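Local atomic coordinates of polyketide synthase PksR (Bacillus subtilis, PDB entry 4U3V), a protein that takes part in intermediate steps of the synthesis of the antibiotic polyketide bacillaene, here represented by its double-hotdog enoyl-isomerase domain. Residues K182-K187 with L249-V254; L177-K182 with L216-Q221; F35-P40 with I89-T94; I95-K100 with L110-R115. All coordinates share one frame; numbering follows the deposited sequence.

Interaction 1 (K182-K187 with L249-V254); sequences KSILAK and LLITLV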
loop_
_atom_site.group_PDB
_atom_site.type_symbol
_atom_site.label_atom_id
_atom_site.label_comp_id
_atom_site.label_asym_id
_atom_site.label_seq_id
_atom_site.Cartn_x
_atom_site.Cartn_y
_atom_site.Cartn_z
ATOM N N LYS A 182 -17.610 -9.488 6.270
ATOM C CA LYS A 182 -17.055 -9.458 4.913
ATOM C C LYS A 182 -16.378 -8.151 4.547
ATOM O O LYS A 182 -15.968 -7.971 3.400
ATOM C CB LYS A 182 -18.116 -9.772 3.875
ATOM C CG LYS A 182 -19.351 -8.889 4.032
ATOM C CD LYS A 182 -20.471 -9.330 3.093
ATOM C CE LYS A 182 -21.730 -8.506 3.317
ATOM N NZ LYS A 182 -21.420 -7.144 3.856
ATOM N N SER A 183 -16.427 -7.180 5.450
ATOM C CA SER A 183 -15.819 -5.875 5.171
ATOM C C SER A 183 -15.308 -5.170 6.408
ATOM O O SER A 183 -15.693 -5.482 7.551
ATOM C CB SER A 183 -16.804 -4.946 4.436
ATOM O OG SER A 183 -17.930 -4.741 5.239
ATOM N N ILE A 184 -14.528 -4.123 6.182
ATOM C CA ILE A 184 -14.157 -3.243 7.295
ATOM C C ILE A 184 -14.074 -1.836 6.767
ATOM O O ILE A 184 -13.688 -1.631 5.627
ATOM C CB ILE A 184 -12.856 -3.706 8.011
ATOM C CG1 ILE A 184 -12.674 -2.964 9.365
ATOM C CG2 ILE A 184 -11.637 -3.638 7.064
ATOM C CD1 ILE A 184 -11.682 -3.641 10.292
ATOM N N LEU A 185 -14.459 -0.859 7.600
ATOM C CA LEU A 185 -14.420 0.553 7.207
ATOM C C LEU A 185 -13.520 1.253 8.219
ATOM O O LEU A 185 -13.668 1.078 9.422
ATOM C CB LEU A 185 -15.841 1.172 7.208
ATOM C CG LEU A 185 -15.894 2.701 7.112
ATOM C CD1 LEU A 185 -15.703 3.088 5.671
ATOM C CD2 LEU A 185 -17.255 3.184 7.656
ATOM N N ALA A 186 -12.447 1.867 7.731
ATOM C CA ALA A 186 -11.439 2.456 8.606
ATOM C C ALA A 186 -11.399 3.964 8.346
ATOM O O ALA A 186 -11.419 4.402 7.184
ATOM C CB ALA A 186 -10.059 1.851 8.320
ATOM N N LYS A 187 -11.372 4.750 9.412
ATOM C CA LYS A 187 -10.977 6.154 9.252
ATOM C C LYS A 187 -9.497 6.279 9.580
ATOM O O LYS A 187 -9.035 5.748 10.597
ATOM C CB LYS A 187 -11.795 7.059 10.177
ATOM C CG LYS A 187 -11.700 8.521 9.762
ATOM C CD LYS A 187 -12.457 9.418 10.721
ATOM C CE LYS A 187 -12.565 10.831 10.162
ATOM N NZ LYS A 187 -13.277 11.650 11.180
ATOM N N LEU A 249 -11.228 4.247 4.464
ATOM C CA LEU A 249 -10.951 3.093 3.563
ATOM C C LEU A 249 -12.138 2.138 3.749
ATOM O O LEU A 249 -12.408 1.732 4.881
ATOM C CB LEU A 249 -9.661 2.366 4.007
ATOM C CG LEU A 249 -8.401 3.205 4.206
ATOM C CD1 LEU A 249 -7.249 2.303 4.690
ATOM C CD2 LEU A 249 -8.088 3.813 2.849
ATOM N N LEU A 250 -12.765 1.729 2.652
ATOM C CA LEU A 250 -13.842 0.756 2.717
ATOM C C LEU A 250 -13.289 -0.485 2.023
ATOM O O LEU A 250 -12.949 -0.466 0.828
ATOM C CB LEU A 250 -15.080 1.304 1.982
ATOM C CG LEU A 250 -16.223 0.299 1.783
ATOM C CD1 LEU A 250 -16.575 -0.375 3.100
ATOM C CD2 LEU A 250 -17.433 0.998 1.184
ATOM N N ILE A 251 -13.150 -1.557 2.798
ATOM C CA ILE A 251 -12.396 -2.731 2.332
ATOM C C ILE A 251 -13.325 -3.938 2.339
ATOM O O ILE A 251 -14.031 -4.165 3.302
ATOM C CB ILE A 251 -11.244 -2.978 3.327
ATOM C CG1 ILE A 251 -10.329 -1.733 3.242
ATOM C CG2 ILE A 251 -10.556 -4.319 3.028
ATOM C CD1 ILE A 251 -9.232 -1.702 4.269
ATOM N N THR A 252 -13.393 -4.632 1.214
ATOM C CA THR A 252 -14.280 -5.787 1.066
ATOM C C THR A 252 -13.501 -7.040 0.680
ATOM O O THR A 252 -12.685 -6.999 -0.227
ATOM C CB THR A 252 -15.346 -5.472 0.013
ATOM O OG1 THR A 252 -16.124 -4.374 0.518
ATOM C CG2 THR A 252 -16.280 -6.659 -0.168
ATOM N N LEU A 253 -13.756 -8.146 1.369
ATOM C CA LEU A 253 -13.200 -9.438 0.968
ATOM C C LEU A 253 -13.923 -9.939 -0.287
ATOM O O LEU A 253 -15.157 -9.995 -0.334
ATOM C CB LEU A 253 -13.403 -10.438 2.099
ATOM C CG LEU A 253 -12.907 -11.860 1.851
ATOM C CD1 LEU A 253 -11.398 -11.922 1.589
ATOM C CD2 LEU A 253 -13.315 -12.765 3.022
ATOM N N VAL A 254 -13.150 -10.173 -1.328
ATOM C CA VAL A 254 -13.665 -10.633 -2.635
ATOM C C VAL A 254 -13.270 -12.063 -3.039
ATOM O O VAL A 254 -14.072 -12.776 -3.665
ATOM C CB VAL A 254 -13.325 -9.632 -3.761
ATOM C CG1 VAL A 254 -13.975 -8.276 -3.474
ATOM C CG2 VAL A 254 -11.823 -9.494 -3.938
#

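Interaction 2 (L177-K182 with L216-Q221); sequences LYRDHK and LSFLEQ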
loop_
_atom_site.group_PDB
_atom_site.type_symbol
_atom_site.label_atom_id
_atom_site.label_comp_id
_atom_site.label_asym_id
_atom_site.label_seq_id
_atom_site.Cartn_x
_atom_site.Cartn_y
_atom_site.Cartn_z
ATOM N N LEU A 177 -12.452 2.062 13.427
ATOM C CA LEU A 177 -12.763 0.852 12.630
ATOM C C LEU A 177 -14.213 0.428 12.856
ATOM O O LEU A 177 -14.651 0.325 13.997
ATOM C CB LEU A 177 -11.888 -0.294 13.097
ATOM C CG LEU A 177 -10.401 -0.084 12.776
ATOM C CD1 LEU A 177 -9.614 -1.171 13.464
ATOM C CD2 LEU A 177 -10.218 -0.190 11.269
ATOM N N TYR A 178 -14.880 0.031 11.788
ATOM C CA TYR A 178 -16.203 -0.593 11.876
ATOM C C TYR A 178 -16.191 -1.822 10.970
ATOM O O TYR A 178 -15.834 -1.713 9.807
ATOM C CB TYR A 178 -17.252 0.373 11.361
ATOM C CG TYR A 178 -17.177 1.734 12.018
ATOM C CD1 TYR A 178 -18.062 2.084 13.045
ATOM C CD2 TYR A 178 -16.275 2.690 11.560
ATOM C CE1 TYR A 178 -18.003 3.342 13.626
ATOM C CE2 TYR A 178 -16.239 3.967 12.101
ATOM C CZ TYR A 178 -17.087 4.283 13.148
ATOM O OH TYR A 178 -17.021 5.555 13.709
ATOM N N ARG A 179 -16.671 -2.952 11.470
ATOM C CA ARG A 179 -16.372 -4.246 10.855
ATOM C C ARG A 179 -17.601 -5.112 10.736
ATOM O O ARG A 179 -18.485 -5.031 11.591
ATOM C CB ARG A 179 -15.372 -4.979 11.737
ATOM C CG ARG A 179 -14.832 -6.280 11.145
ATOM C CD ARG A 179 -13.690 -6.810 12.022
ATOM N NE ARG A 179 -14.180 -7.285 13.332
ATOM C CZ ARG A 179 -13.389 -7.622 14.352
ATOM N NH1 ARG A 179 -12.061 -7.618 14.226
ATOM N NH2 ARG A 179 -13.922 -8.024 15.505
ATOM N N ASP A 180 -17.646 -5.974 9.713
ATOM C CA ASP A 180 -18.534 -7.134 9.757
ATOM C C ASP A 180 -17.848 -8.320 9.064
ATOM O O ASP A 180 -16.655 -8.223 8.749
ATOM C CB ASP A 180 -19.931 -6.836 9.141
ATOM C CG ASP A 180 -19.917 -6.700 7.630
ATOM O OD1 ASP A 180 -18.861 -6.887 7.014
ATOM O OD2 ASP A 180 -20.995 -6.431 7.029
ATOM N N HIS A 181 -18.553 -9.437 8.910
ATOM C CA HIS A 181 -17.941 -10.643 8.389
ATOM C C HIS A 181 -17.307 -10.541 7.029
ATOM O O HIS A 181 -16.592 -11.478 6.602
ATOM C CB HIS A 181 -18.958 -11.806 8.398
ATOM C CG HIS A 181 -20.110 -11.631 7.421
ATOM N ND1 HIS A 181 -21.144 -10.779 7.651
ATOM C CD2 HIS A 181 -20.361 -12.225 6.174
ATOM C CE1 HIS A 181 -21.963 -10.771 6.581
ATOM N NE2 HIS A 181 -21.491 -11.659 5.680
ATOM N N LYS A 182 -17.610 -9.488 6.270
ATOM C CA LYS A 182 -17.055 -9.458 4.913
ATOM C C LYS A 182 -16.378 -8.151 4.547
ATOM O O LYS A 182 -15.968 -7.971 3.400
ATOM C CB LYS A 182 -18.116 -9.772 3.875
ATOM C CG LYS A 182 -19.351 -8.889 4.032
ATOM C CD LYS A 182 -20.471 -9.330 3.093
ATOM C CE LYS A 182 -21.730 -8.506 3.317
ATOM N NZ LYS A 182 -21.420 -7.144 3.856
ATOM N N LEU A 216 -5.720 -6.570 8.443
ATOM C CA LEU A 216 -5.395 -7.390 9.598
ATOM C C LEU A 216 -6.441 -7.293 10.693
ATOM O O LEU A 216 -6.762 -8.305 11.332
ATOM C CB LEU A 216 -4.016 -7.044 10.177
ATOM C CG LEU A 216 -2.841 -7.268 9.227
ATOM C CD1 LEU A 216 -1.553 -6.741 9.844
ATOM C CD2 LEU A 216 -2.722 -8.745 8.900
ATOM N N SER A 217 -6.976 -6.087 10.905
ATOM C CA SER A 217 -8.058 -5.882 11.865
ATOM C C SER A 217 -9.346 -6.622 11.475
ATOM O O SER A 217 -10.004 -7.239 12.310
ATOM C CB SER A 217 -8.369 -4.368 11.990
ATOM O OG SER A 217 -7.226 -3.648 12.455
ATOM N N PHE A 218 -9.625 -6.644 10.181
ATOM C CA PHE A 218 -10.737 -7.455 9.651
ATOM C C PHE A 218 -10.521 -8.932 9.986
ATOM O O PHE A 218 -11.434 -9.610 10.460
ATOM C CB PHE A 218 -10.862 -7.256 8.132
ATOM C CG PHE A 218 -11.786 -8.250 7.453
ATOM C CD1 PHE A 218 -13.166 -8.143 7.597
ATOM C CD2 PHE A 218 -11.289 -9.300 6.700
ATOM C CE1 PHE A 218 -14.023 -9.091 7.050
ATOM C CE2 PHE A 218 -12.136 -10.258 6.145
ATOM C CZ PHE A 218 -13.508 -10.168 6.324
ATOM N N LEU A 219 -9.315 -9.436 9.706
ATOM C CA LEU A 219 -9.044 -10.882 9.829
ATOM C C LEU A 219 -9.002 -11.333 11.293
ATOM O O LEU A 219 -9.094 -12.509 11.572
ATOM C CB LEU A 219 -7.710 -11.232 9.137
ATOM C CG LEU A 219 -7.847 -11.082 7.604
ATOM C CD1 LEU A 219 -6.513 -11.044 6.897
ATOM C CD2 LEU A 219 -8.754 -12.136 6.974
ATOM N N GLU A 220 -8.853 -10.373 12.193
ATOM C CA GLU A 220 -8.663 -10.633 13.620
ATOM C C GLU A 220 -9.876 -11.357 14.162
ATOM O O GLU A 220 -9.794 -12.047 15.179
ATOM C CB GLU A 220 -8.489 -9.290 14.337
ATOM C CG GLU A 220 -8.171 -9.350 15.828
ATOM C CD GLU A 220 -9.412 -9.330 16.722
ATOM O OE1 GLU A 220 -10.490 -8.861 16.275
ATOM O OE2 GLU A 220 -9.315 -9.792 17.885
ATOM N N GLN A 221 -11.016 -11.169 13.496
ATOM C CA GLN A 221 -12.275 -11.753 13.948
ATOM C C GLN A 221 -12.282 -13.249 13.764
ATOM O O GLN A 221 -13.084 -13.949 14.401
ATOM C CB GLN A 221 -13.473 -11.127 13.238
ATOM C CG GLN A 221 -13.684 -11.623 11.814
ATOM C CD GLN A 221 -14.777 -10.850 11.107
ATOM O OE1 GLN A 221 -15.959 -11.031 11.395
ATOM N NE2 GLN A 221 -14.386 -9.867 10.323
HETATM O O HOH W 1 -12.594 -9.947 17.703
#

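Interaction 3 (F35-P40 with I89-T94); sequences FTYDEP and IKQGET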
loop_
_atom_site.group_PDB
_atom_site.type_symbol
_atom_site.label_atom_id
_atom_site.label_comp_id
_atom_site.label_asym_id
_atom_site.label_seq_id
_atom_site.Cartn_x
_atom_site.Cartn_y
_atom_site.Cartn_z
ATOM N N PHE A 35 16.664 4.138 1.473
ATOM C CA PHE A 35 16.132 3.892 2.828
ATOM C C PHE A 35 17.278 3.430 3.715
ATOM O O PHE A 35 18.036 2.535 3.349
ATOM C CB PHE A 35 15.050 2.810 2.801
ATOM C CG PHE A 35 13.824 3.239 2.081
ATOM C CD1 PHE A 35 12.872 3.993 2.744
ATOM C CD2 PHE A 35 13.702 3.039 0.707
ATOM C CE1 PHE A 35 11.729 4.464 2.066
ATOM C CE2 PHE A 35 12.570 3.516 0.033
ATOM C CZ PHE A 35 11.602 4.237 0.706
ATOM N N THR A 36 17.400 4.057 4.874
ATOM C CA THR A 36 18.547 3.757 5.758
ATOM C C THR A 36 18.076 3.039 7.044
ATOM O O THR A 36 16.933 3.169 7.478
ATOM C CB THR A 36 19.308 5.050 6.086
ATOM O OG1 THR A 36 20.556 4.725 6.726
ATOM C CG2 THR A 36 18.502 5.944 6.987
ATOM N N TYR A 37 18.957 2.247 7.649
ATOM C CA TYR A 37 18.576 1.391 8.773
ATOM C C TYR A 37 17.871 2.196 9.844
ATOM O O TYR A 37 16.883 1.746 10.431
ATOM C CB TYR A 37 19.827 0.738 9.387
ATOM C CG TYR A 37 19.542 -0.222 10.516
ATOM C CD1 TYR A 37 19.047 -1.507 10.254
ATOM C CD2 TYR A 37 19.878 0.100 11.836
ATOM C CE1 TYR A 37 18.826 -2.415 11.276
ATOM C CE2 TYR A 37 19.613 -0.792 12.872
ATOM C CZ TYR A 37 19.101 -2.043 12.580
ATOM O OH TYR A 37 18.913 -2.980 13.580
ATOM N N ASP A 38 18.415 3.360 10.156
ATOM C CA ASP A 38 18.009 4.055 11.375
ATOM C C ASP A 38 16.806 4.992 11.238
ATOM O O ASP A 38 16.376 5.555 12.229
ATOM C CB ASP A 38 19.172 4.848 11.969
ATOM C CG ASP A 38 20.209 3.964 12.639
ATOM O OD1 ASP A 38 19.877 2.823 13.021
ATOM O OD2 ASP A 38 21.367 4.417 12.779
ATOM N N GLU A 39 16.298 5.233 10.029
ATOM C CA GLU A 39 15.201 6.198 9.905
ATOM C C GLU A 39 13.828 5.596 10.335
ATOM O O GLU A 39 13.648 4.370 10.316
ATOM C CB GLU A 39 15.135 6.734 8.474
ATOM C CG GLU A 39 14.696 5.696 7.459
ATOM C CD GLU A 39 14.563 6.309 6.089
ATOM O OE1 GLU A 39 15.468 6.094 5.254
ATOM O OE2 GLU A 39 13.592 7.076 5.868
ATOM N N PRO A 40 12.874 6.447 10.765
ATOM C CA PRO A 40 11.632 5.907 11.361
ATOM C C PRO A 40 10.809 5.016 10.412
ATOM O O PRO A 40 10.245 4.021 10.845
ATOM C CB PRO A 40 10.840 7.169 11.738
ATOM C CG PRO A 40 11.875 8.232 11.936
ATOM C CD PRO A 40 13.055 7.883 11.057
ATOM N N ILE A 89 17.001 -4.585 5.706
ATOM C CA ILE A 89 17.995 -3.560 5.859
ATOM C C ILE A 89 18.742 -3.839 7.150
ATOM O O ILE A 89 18.115 -4.004 8.202
ATOM C CB ILE A 89 17.322 -2.200 5.973
ATOM C CG1 ILE A 89 16.389 -2.018 4.749
ATOM C CG2 ILE A 89 18.335 -1.076 6.035
ATOM C CD1 ILE A 89 15.997 -0.591 4.502
ATOM N N LYS A 90 20.053 -4.040 7.033
ATOM C CA LYS A 90 20.851 -4.351 8.224
ATOM C C LYS A 90 21.482 -3.107 8.789
ATOM O O LYS A 90 21.553 -2.080 8.138
ATOM C CB LYS A 90 21.929 -5.390 7.910
ATOM C CG LYS A 90 21.374 -6.704 7.411
ATOM C CD LYS A 90 22.466 -7.658 6.982
ATOM C CE LYS A 90 21.873 -9.016 6.659
ATOM N NZ LYS A 90 20.766 -9.395 7.589
ATOM N N GLN A 91 21.936 -3.200 10.033
ATOM C CA GLN A 91 22.580 -2.105 10.685
ATOM C C GLN A 91 23.665 -1.465 9.818
ATOM O O GLN A 91 24.430 -2.157 9.157
ATOM C CB GLN A 91 23.225 -2.625 11.983
ATOM C CG GLN A 91 23.640 -1.495 12.907
ATOM C CD GLN A 91 24.298 -2.067 14.135
ATOM O OE1 GLN A 91 24.066 -3.229 14.445
ATOM N NE2 GLN A 91 25.181 -1.291 14.787
ATOM N N GLY A 92 23.704 -0.141 9.815
ATOM C CA GLY A 92 24.642 0.594 8.966
ATOM C C GLY A 92 24.353 0.699 7.470
ATOM O O GLY A 92 25.067 1.401 6.759
ATOM N N GLU A 93 23.382 -0.058 6.966
ATOM C CA GLU A 93 23.109 -0.098 5.516
ATOM C C GLU A 93 22.149 0.994 5.027
ATOM O O GLU A 93 21.243 1.477 5.768
ATOM C CB GLU A 93 22.553 -1.465 5.090
ATOM C CG GLU A 93 23.523 -2.613 5.322
ATOM C CD GLU A 93 22.981 -3.947 4.888
ATOM O OE1 GLU A 93 21.736 -4.087 4.716
ATOM O OE2 GLU A 93 23.825 -4.856 4.672
ATOM N N THR A 94 22.345 1.357 3.757
ATOM C CA THR A 94 21.400 2.206 3.046
ATOM C C THR A 94 21.105 1.512 1.743
ATOM O O THR A 94 22.030 1.166 1.012
ATOM C CB THR A 94 21.984 3.621 2.777
ATOM O OG1 THR A 94 22.202 4.307 4.020
ATOM C CG2 THR A 94 20.982 4.459 1.946
#

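Interaction 4 (I95-K100 with L110-R115); sequences IELQAK and LQIMYR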
loop_
_atom_site.group_PDB
_atom_site.type_symbol
_atom_site.label_atom_id
_atom_site.label_comp_id
_atom_site.label_asym_id
_atom_site.label_seq_id
_atom_site.Cartn_x
_atom_site.Cartn_y
_atom_site.Cartn_z
ATOM N N ILE A 95 19.822 1.205 1.491
ATOM C CA ILE A 95 19.416 0.524 0.267
ATOM C C ILE A 95 18.822 1.494 -0.747
ATOM O O ILE A 95 17.900 2.226 -0.417
ATOM C CB ILE A 95 18.309 -0.509 0.546
ATOM C CG1 ILE A 95 18.747 -1.502 1.629
ATOM C CG2 ILE A 95 17.875 -1.184 -0.756
ATOM C CD1 ILE A 95 20.184 -1.944 1.517
ATOM N N GLU A 96 19.289 1.409 -1.998
ATOM C CA GLU A 96 18.780 2.247 -3.078
ATOM C C GLU A 96 17.707 1.442 -3.791
ATOM O O GLU A 96 17.897 0.255 -4.051
ATOM C CB GLU A 96 19.903 2.531 -4.095
ATOM C CG GLU A 96 21.134 3.269 -3.596
ATOM C CD GLU A 96 22.229 3.304 -4.674
ATOM O OE1 GLU A 96 22.067 4.031 -5.675
ATOM O OE2 GLU A 96 23.183 2.506 -4.582
ATOM N N LEU A 97 16.596 2.098 -4.132
ATOM C CA LEU A 97 15.588 1.557 -5.004
ATOM C C LEU A 97 15.410 2.423 -6.251
ATOM O O LEU A 97 15.503 3.625 -6.182
ATOM C CB LEU A 97 14.238 1.493 -4.291
ATOM C CG LEU A 97 14.051 0.296 -3.365
ATOM C CD1 LEU A 97 14.846 0.546 -2.101
ATOM C CD2 LEU A 97 12.563 0.109 -3.089
ATOM N N GLN A 98 15.155 1.788 -7.394
ATOM C CA GLN A 98 14.863 2.525 -8.620
ATOM C C GLN A 98 13.650 1.859 -9.245
ATOM O O GLN A 98 13.486 0.632 -9.141
ATOM C CB GLN A 98 16.055 2.448 -9.604
ATOM C CG GLN A 98 17.210 3.367 -9.209
ATOM C CD GLN A 98 18.359 3.407 -10.216
ATOM O OE1 GLN A 98 18.348 2.712 -11.229
ATOM N NE2 GLN A 98 19.404 4.148 -9.873
ATOM N N ALA A 99 12.873 2.624 -10.002
ATOM C CA ALA A 99 11.668 2.080 -10.650
ATOM C C ALA A 99 11.858 2.327 -12.119
ATOM O O ALA A 99 11.877 3.476 -12.525
ATOM C CB ALA A 99 10.419 2.797 -10.172
ATOM N N LYS A 100 12.189 1.269 -12.843
ATOM C CA LYS A 100 12.665 1.356 -14.236
ATOM C C LYS A 100 11.592 0.812 -15.167
ATOM O O LYS A 100 11.119 -0.313 -14.966
ATOM C CB LYS A 100 13.922 0.525 -14.395
ATOM C CG LYS A 100 15.086 1.043 -13.552
ATOM C CD LYS A 100 15.970 -0.076 -13.011
ATOM C CE LYS A 100 17.112 0.489 -12.168
ATOM N NZ LYS A 100 18.087 -0.537 -11.696
ATOM N N LEU A 110 6.876 -2.171 -15.290
ATOM C CA LEU A 110 7.704 -1.468 -14.306
ATOM C C LEU A 110 8.505 -2.498 -13.523
ATOM O O LEU A 110 7.942 -3.452 -12.995
ATOM C CB LEU A 110 6.835 -0.675 -13.325
ATOM C CG LEU A 110 5.973 0.447 -13.915
ATOM C CD1 LEU A 110 5.035 1.004 -12.856
ATOM C CD2 LEU A 110 6.825 1.544 -14.526
ATOM N N GLN A 111 9.816 -2.300 -13.437
ATOM C CA GLN A 111 10.634 -3.092 -12.549
ATOM C C GLN A 111 11.175 -2.241 -11.393
ATOM O O GLN A 111 11.908 -1.289 -11.611
ATOM C CB GLN A 111 11.818 -3.654 -13.313
ATOM C CG GLN A 111 11.400 -4.628 -14.385
ATOM C CD GLN A 111 12.407 -5.732 -14.540
ATOM O OE1 GLN A 111 13.176 -5.743 -15.500
ATOM N NE2 GLN A 111 12.473 -6.619 -13.550
ATOM N N ILE A 112 10.774 -2.571 -10.179
ATOM C CA ILE A 112 11.312 -1.906 -9.006
ATOM C C ILE A 112 12.471 -2.741 -8.510
ATOM O O ILE A 112 12.283 -3.858 -8.011
ATOM C CB ILE A 112 10.268 -1.803 -7.863
ATOM C CG1 ILE A 112 8.922 -1.249 -8.353
ATOM C CG2 ILE A 112 10.831 -0.967 -6.733
ATOM C CD1 ILE A 112 9.032 0.002 -9.163
ATOM N N MET A 113 13.676 -2.176 -8.601
ATOM C CA MET A 113 14.900 -2.905 -8.273
ATOM C C MET A 113 15.515 -2.278 -7.044
ATOM O O MET A 113 15.344 -1.082 -6.783
ATOM C CB MET A 113 15.923 -2.781 -9.426
ATOM C CG MET A 113 15.333 -2.967 -10.817
ATOM S SD MET A 113 15.083 -4.728 -11.092
ATOM C CE MET A 113 16.764 -5.364 -11.212
ATOM N N TYR A 114 16.262 -3.081 -6.293
ATOM C CA TYR A 114 17.038 -2.554 -5.203
ATOM C C TYR A 114 18.466 -3.029 -5.300
ATOM O O TYR A 114 18.749 -4.045 -5.937
ATOM C CB TYR A 114 16.446 -2.973 -3.851
ATOM C CG TYR A 114 16.682 -4.429 -3.483
ATOM C CD1 TYR A 114 17.624 -4.780 -2.536
ATOM C CD2 TYR A 114 15.946 -5.425 -4.095
ATOM C CE1 TYR A 114 17.811 -6.107 -2.189
ATOM C CE2 TYR A 114 16.127 -6.756 -3.770
ATOM C CZ TYR A 114 17.061 -7.078 -2.819
ATOM O OH TYR A 114 17.223 -8.386 -2.482
ATOM N N ARG A 115 19.356 -2.262 -4.704
ATOM C CA ARG A 115 20.776 -2.567 -4.845
ATOM C C ARG A 115 21.213 -3.277 -3.595
ATOM O O ARG A 115 21.258 -2.687 -2.510
ATOM C CB ARG A 115 21.582 -1.304 -5.119
ATOM C CG ARG A 115 23.040 -1.558 -5.463
ATOM C CD ARG A 115 23.679 -0.255 -5.931
ATOM N NE ARG A 115 23.993 -0.296 -7.354
ATOM C CZ ARG A 115 24.154 0.770 -8.139
ATOM N NH1 ARG A 115 23.923 2.004 -7.689
ATOM N NH2 ARG A 115 24.447 0.592 -9.419
#

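Interaction 1 (K182-K187 with L249-V254)
Ile184 and Ile251 face each other as a hydrogen-bonded pair of two antiparallel strands. Ile184 N donates a hydrogen bond to Ile251 O at 2.9 Å. Ile251 N returns a bond to Ile184 O. Ala186 and Leu249 form the next such pair. Leu249 N reaches Ala186 O at 2.7 Å, and Ala186 N meets Leu249 O with an N-H...O angle of 167°. A fifth bond, Leu253 N to Lys182 O at 3.0 Å, extends the pairing beyond the start of strand 183-190. Leu249 O also takes a CA-H contact from Leu185 CA at 3.3 Å. The isoleucine side chains run side by side, with Ile184 CG2 3.8 Å from Ile251 CB. On the other face Leu185 CD1 touches Leu250 CB at 4.1 Å. Outward-pointing backbone groups bond to the next strands: Leu185 and Lys187 to strand 174-180, Leu250 and Thr252 to strand 260-268. Ile184 and Ile251 rest on helix 205-219, the helix packed against this sheet of the C-terminal hotdog fold. Ser183 and Leu185 touch Leu149 on the other face.

Interaction 2 (L177-K182 with L216-Q221)
The end of the hotdog helix 205-219 is fastened here to strand 174-180 of its sheet and the turn that follows, chiefly through Arg179 and Gln221. Arg179 NH1 is shared between two acceptors. It bonds to Ser217 O at 2.8 Å and forms a salt bridge with Glu220 OE1 at 2.9 Å. Both oxygens lie close to the guanidinium plane, and the carboxylate is nearly coplanar with it. A water bonded to Arg179 NH2 and Glu220 OE1 closes a second route between the charges. Gln221 CB sits 3.7 Å above the plane of the Arg179 guanidinium, over its centre. In the C-terminal hotdog fold this helix lies against the sheet, and Phe218 fills part of the join. Its CG is anti to the backbone N (chi1 168°), which carries the ring toward the turn after strand 174-180. The ring edge meets the carbonyls there, with Phe218 CE1 3.3 Å from Asp180 O. Gln221 NE2 donates to Asp180 O at 3.2 Å, from above the carbonyl plane, and to Phe218 O at 3.0 Å. Asp180 OD1 accepts from Lys182 N in an Asx turn and also from Ser183 N.

Interaction 3 (F35-P40 with I89-T94)
This is a contact between two turns at one end of the N-terminal hotdog sheet, where strand 31-36 ends and strand 94-102 begins. Tyr37 lays its ring against the turn of 90-93. Gln91 CA stands over the ring centre, 3.5 Å from the Tyr37 centroid and 9° off the ring normal, a CH-pi contact. Ile89 O lies at the ring edge, 3.4 Å from Tyr37 CD1. With chi1 at -177° the side chain extends away from its own N, which sets the ring against the 90-93 turn. The backbone of Tyr37 is held as well. Tyr37 N donates to Glu93 O at 3.1 Å. One step back, Thr36 and Thr94 form a non-hydrogen-bonded antiparallel pair. Their hydroxyls share a hydrogen bond between Thr36 OG1 and Thr94 OG1 at 3.2 Å. Ile89 supplies the apolar part, with Ile89 CD1 3.9 Å from Phe35 CB and Ile89 CG2 4.1 Å from Tyr37 CB. Each turn is also tied by its own glutamate. Glu39 OE1 takes Thr36 N through its anti lone pair, and Glu93 OE1 takes Lys90 N from above the carboxylate plane. Arg51 adds a hydrogen bond to Tyr37 O and a cation-pi contact with the ring. The backbone bond fixes Tyr37 N, while the CH-pi contact and Arg51 hold the ring, so Tyr37 is gripped by polar and aromatic contacts alike.

Interaction 4 (I95-K100 with L110-R115)
The guanidinium of Arg115 meets Glu96 at its edge, and the Tyr114 ring meets Ile95 CG2 near its own plane. Arg115 NH1 donates to Glu96 OE2 at 3.2 Å, with an N-H...O angle of 174°. That oxygen lies in the guanidinium plane and is met on its syn side, somewhat out of the carboxylate plane. A weak bond from Arg115 NH1 to Glu96 OE1 joins the salt bridge, although the two flat groups are turned 50° apart. Ile95 CG2 packs on Tyr114 CB at 3.8 Å. The two strands form an antiparallel beta hairpin of the N-terminal hotdog fold, between strands 31-36 and 121-132. Gln98 and Met113 exchange two backbone hydrogen bonds, and so do Lys100 and Gln111. On the same face as Gln98, the Lys100 chain crosses Met113 at about a right angle, with Lys100 CD 3.7 Å from Met113 CG. Trp122 lies beside them and makes a cation-pi contact with Lys100. The opposite face is largely apolar. Ala99 CB presses tightly on Ile112 CD1 at 3.3 Å, and Leu97 CD2 touches Ile112 CG2 at 4.2 Å. Leu97 and Ala99 also pack on helix 56-69.

The four contacts fall into two groups, one in each hotdog fold. Interactions 1 and 2 share Lys182 and have centres 8 Å apart. Leu185 N lies 2.7 Å from Tyr178 O, a probable hydrogen bond between neighbouring strands 174-180 and 183-190. Leu177 CD2 also packs on Ala186 CB. Interactions 3 and 4 have centres 16 Å apart in the N-terminal fold. Phe35 O and Ile95 N probably bond at 2.9 Å, and Phe35 packs on Leu97. No contact of one group touches one of the other. Interactions 2 and 3 come closest, about 16 Å between nearest atoms, with centres 33 Å apart. Phe35 and Glu39 of interaction 3 also meet His199, which lies in the predicted C-terminal hotdog region.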